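Long-range contact in putative dehydratase (Salmonella enterica subsp. enterica serovar Enteritidis, PDB 3TW9), which shows low magnesium-dependent D-gluconate dehydratase activity in vitro, removing water from D-gluconate to give 2-dehydro-3-deoxy-D-gluconate: residues N28-I37 with V48-L58. Numbering follows the deposited sequence.
Sequences NLKITNVKTI and VVKIETNEPGL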
# COMPACT_ATOMS: atom_id res chain seq x y z
N ASN C 28 -5.70 25.53 -10.08
CA ASN C 28 -4.73 26.64 -9.87
C ASN C 28 -4.50 26.90 -8.37
O ASN C 28 -4.12 28.00 -7.96
CB ASN C 28 -5.22 27.90 -10.58
CG ASN C 28 -4.08 28.77 -11.09
OD1 ASN C 28 -3.91 29.91 -10.66
ND2 ASN C 28 -3.29 28.23 -12.01
N LEU C 29 -4.73 25.87 -7.57
CA LEU C 29 -4.50 25.94 -6.14
C LEU C 29 -2.99 25.90 -5.87
O LEU C 29 -2.27 25.12 -6.49
CB LEU C 29 -5.21 24.76 -5.47
CG LEU C 29 -5.25 24.67 -3.95
CD1 LEU C 29 -6.06 25.80 -3.33
CD2 LEU C 29 -5.83 23.31 -3.57
N LYS C 30 -2.51 26.77 -4.97
CA LYS C 30 -1.09 26.85 -4.64
C LYS C 30 -0.85 26.94 -3.15
O LYS C 30 -1.66 27.53 -2.42
CB LYS C 30 -0.42 28.07 -5.28
CG LYS C 30 -0.31 28.04 -6.78
CD LYS C 30 0.03 29.42 -7.32
CE LYS C 30 0.49 29.34 -8.76
NZ LYS C 30 -0.53 28.69 -9.64
N ILE C 31 0.27 26.37 -2.68
CA ILE C 31 0.74 26.63 -1.33
C ILE C 31 1.25 28.08 -1.29
O ILE C 31 2.02 28.50 -2.17
CB ILE C 31 1.86 25.63 -0.90
CG1 ILE C 31 1.28 24.22 -0.73
CG2 ILE C 31 2.53 26.06 0.39
CD1 ILE C 31 2.25 23.09 -1.06
N THR C 32 0.82 28.83 -0.28
CA THR C 32 1.23 30.23 -0.14
C THR C 32 2.18 30.47 1.02
O THR C 32 3.02 31.37 0.98
CB THR C 32 0.01 31.16 0.07
OG1 THR C 32 -0.80 30.65 1.13
CG2 THR C 32 -0.79 31.28 -1.20
N ASN C 33 2.01 29.68 2.08
CA ASN C 33 2.81 29.81 3.28
C ASN C 33 2.92 28.47 4.00
O ASN C 33 1.95 27.71 4.04
CB ASN C 33 2.21 30.86 4.23
CG ASN C 33 3.15 31.23 5.35
OD1 ASN C 33 2.84 31.04 6.52
ND2 ASN C 33 4.33 31.74 5.00
N VAL C 34 4.10 28.18 4.53
CA VAL C 34 4.34 27.04 5.39
C VAL C 34 4.95 27.56 6.68
O VAL C 34 6.02 28.19 6.66
CB VAL C 34 5.34 26.02 4.75
CG1 VAL C 34 5.61 24.86 5.70
CG2 VAL C 34 4.81 25.50 3.43
N LYS C 35 4.28 27.33 7.81
CA LYS C 35 4.88 27.66 9.10
C LYS C 35 4.84 26.55 10.15
O LYS C 35 3.97 25.66 10.13
CB LYS C 35 4.30 28.94 9.67
CG LYS C 35 2.93 28.79 10.26
CD LYS C 35 2.43 30.08 10.88
CE LYS C 35 0.92 30.12 10.81
NZ LYS C 35 0.32 31.44 11.19
N THR C 36 5.78 26.63 11.08
CA THR C 36 5.93 25.68 12.16
C THR C 36 5.45 26.34 13.43
O THR C 36 6.01 27.35 13.85
CB THR C 36 7.39 25.24 12.37
OG1 THR C 36 7.90 24.74 11.15
CG2 THR C 36 7.47 24.12 13.41
N ILE C 37 4.41 25.77 14.01
CA ILE C 37 3.90 26.20 15.31
C ILE C 37 4.46 25.33 16.41
O ILE C 37 4.26 24.11 16.41
CB ILE C 37 2.33 26.19 15.33
CG1 ILE C 37 1.79 27.05 14.17
CG2 ILE C 37 1.79 26.67 16.70
CD1 ILE C 37 0.37 26.67 13.70
N VAL C 48 3.73 21.53 15.12
CA VAL C 48 2.64 21.39 14.20
C VAL C 48 2.92 22.30 13.02
O VAL C 48 3.19 23.49 13.20
CB VAL C 48 1.28 21.78 14.87
CG1 VAL C 48 0.17 21.87 13.83
CG2 VAL C 48 0.93 20.79 15.96
N VAL C 49 2.86 21.73 11.83
CA VAL C 49 2.97 22.50 10.58
C VAL C 49 1.60 22.95 10.11
O VAL C 49 0.69 22.13 10.02
CB VAL C 49 3.66 21.64 9.45
CG1 VAL C 49 3.52 22.27 8.05
CG2 VAL C 49 5.13 21.45 9.76
N LYS C 50 1.48 24.24 9.77
CA LYS C 50 0.29 24.77 9.09
C LYS C 50 0.64 25.19 7.69
O LYS C 50 1.55 26.01 7.50
CB LYS C 50 -0.30 25.95 9.86
CG LYS C 50 -1.57 26.56 9.25
CD LYS C 50 -2.19 27.50 10.24
CE LYS C 50 -3.52 28.03 9.80
NZ LYS C 50 -4.10 28.80 10.94
N ILE C 51 -0.06 24.64 6.71
CA ILE C 51 0.15 24.99 5.32
C ILE C 51 -1.04 25.80 4.83
O ILE C 51 -2.15 25.30 4.80
CB ILE C 51 0.34 23.72 4.43
CG1 ILE C 51 1.65 23.01 4.79
CG2 ILE C 51 0.33 24.08 2.94
CD1 ILE C 51 1.98 21.84 3.89
N GLU C 52 -0.78 27.05 4.45
CA GLU C 52 -1.84 27.90 3.91
C GLU C 52 -1.89 27.84 2.39
O GLU C 52 -0.88 27.58 1.72
CB GLU C 52 -1.67 29.35 4.39
CG GLU C 52 -2.01 29.54 5.86
CD GLU C 52 -1.74 30.95 6.35
OE1 GLU C 52 -0.91 31.65 5.73
OE2 GLU C 52 -2.37 31.36 7.35
N THR C 53 -3.07 28.05 1.83
CA THR C 53 -3.20 28.05 0.39
C THR C 53 -3.71 29.40 -0.12
O THR C 53 -4.00 30.31 0.67
CB THR C 53 -4.17 26.98 -0.09
OG1 THR C 53 -5.49 27.34 0.31
CG2 THR C 53 -3.79 25.60 0.49
N ASN C 54 -3.83 29.51 -1.44
CA ASN C 54 -4.42 30.70 -2.08
C ASN C 54 -5.94 30.66 -2.16
O ASN C 54 -6.55 31.50 -2.80
CB ASN C 54 -3.79 30.96 -3.46
CG ASN C 54 -4.04 29.85 -4.46
OD1 ASN C 54 -4.37 28.72 -4.09
ND2 ASN C 54 -3.86 30.15 -5.74
N GLU C 55 -6.55 29.66 -1.52
CA GLU C 55 -7.99 29.61 -1.32
C GLU C 55 -8.24 30.05 0.11
O GLU C 55 -7.74 29.40 1.04
CB GLU C 55 -8.50 28.18 -1.54
CG GLU C 55 -10.00 28.00 -1.35
CD GLU C 55 -10.79 28.27 -2.61
OE1 GLU C 55 -10.51 27.60 -3.64
OE2 GLU C 55 -11.69 29.14 -2.58
N PRO C 56 -8.98 31.15 0.30
CA PRO C 56 -9.27 31.69 1.64
C PRO C 56 -9.95 30.69 2.57
O PRO C 56 -10.96 30.07 2.21
CB PRO C 56 -10.20 32.88 1.34
CG PRO C 56 -9.84 33.30 -0.01
CD PRO C 56 -9.56 32.01 -0.75
N GLY C 57 -9.39 30.53 3.75
CA GLY C 57 -9.97 29.62 4.74
C GLY C 57 -9.45 28.20 4.66
O GLY C 57 -9.61 27.43 5.61
N LEU C 58 -8.82 27.86 3.53
CA LEU C 58 -8.31 26.49 3.31
C LEU C 58 -6.83 26.33 3.68
O LEU C 58 -5.94 26.94 3.08
CB LEU C 58 -8.56 26.02 1.88
CG LEU C 58 -8.00 24.64 1.49
CD1 LEU C 58 -8.64 23.47 2.26
CD2 LEU C 58 -8.15 24.47 0.00
O HOH W 1 1.00 28.82 7.15
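Strands 31-37 and 48-53 run antiparallel, their N-to-C directions 156° apart, with Lys35 and Lys50 exchanging backbone N-H...O bonds in one hydrogen-bonded pair and Ile37 and Val48 in the next. A classic beta bulge interrupts this register where Thr32 and Asn33 both face Glu52: Glu52 N bonds Asn33 O at 2.8 Å, while Thr32 N reaches Glu52 O at 2.9 Å. Beyond the bulge the side-chain amide of Asn54 adds to a backbone bond from Asn54 N to Lys30 O. Its ND2 donates almost straight (176°) to Asn28 O at 3.1 Å, within the amide plane, and its OD1 accepts from Lys30 N at 2.8 Å, the donor standing well above the carbonyl plane. With CG lying between backbone N and carbonyl carbon (chi1 63°), this amide turns back onto residues 28-30. On one face Val34 CG1 meets Val49 CG1 at 4.1 Å; Val34 and Val49 pack against helix 70-85 and Ile51, whose CG2 Ile31 CG1 reaches beside the bulge at 3.8 Å, against helix 110-131. On the other, Lys35 and Lys50 extend side by side, Lys35 CE 4.1 Å from Lys50 CD, and both ammonium groups converge on the carboxylate of Glu414 in salt bridges. The pair forms the beta hairpin opening the three-stranded antiparallel sheet of the enolase-superfamily N-terminal capping domain.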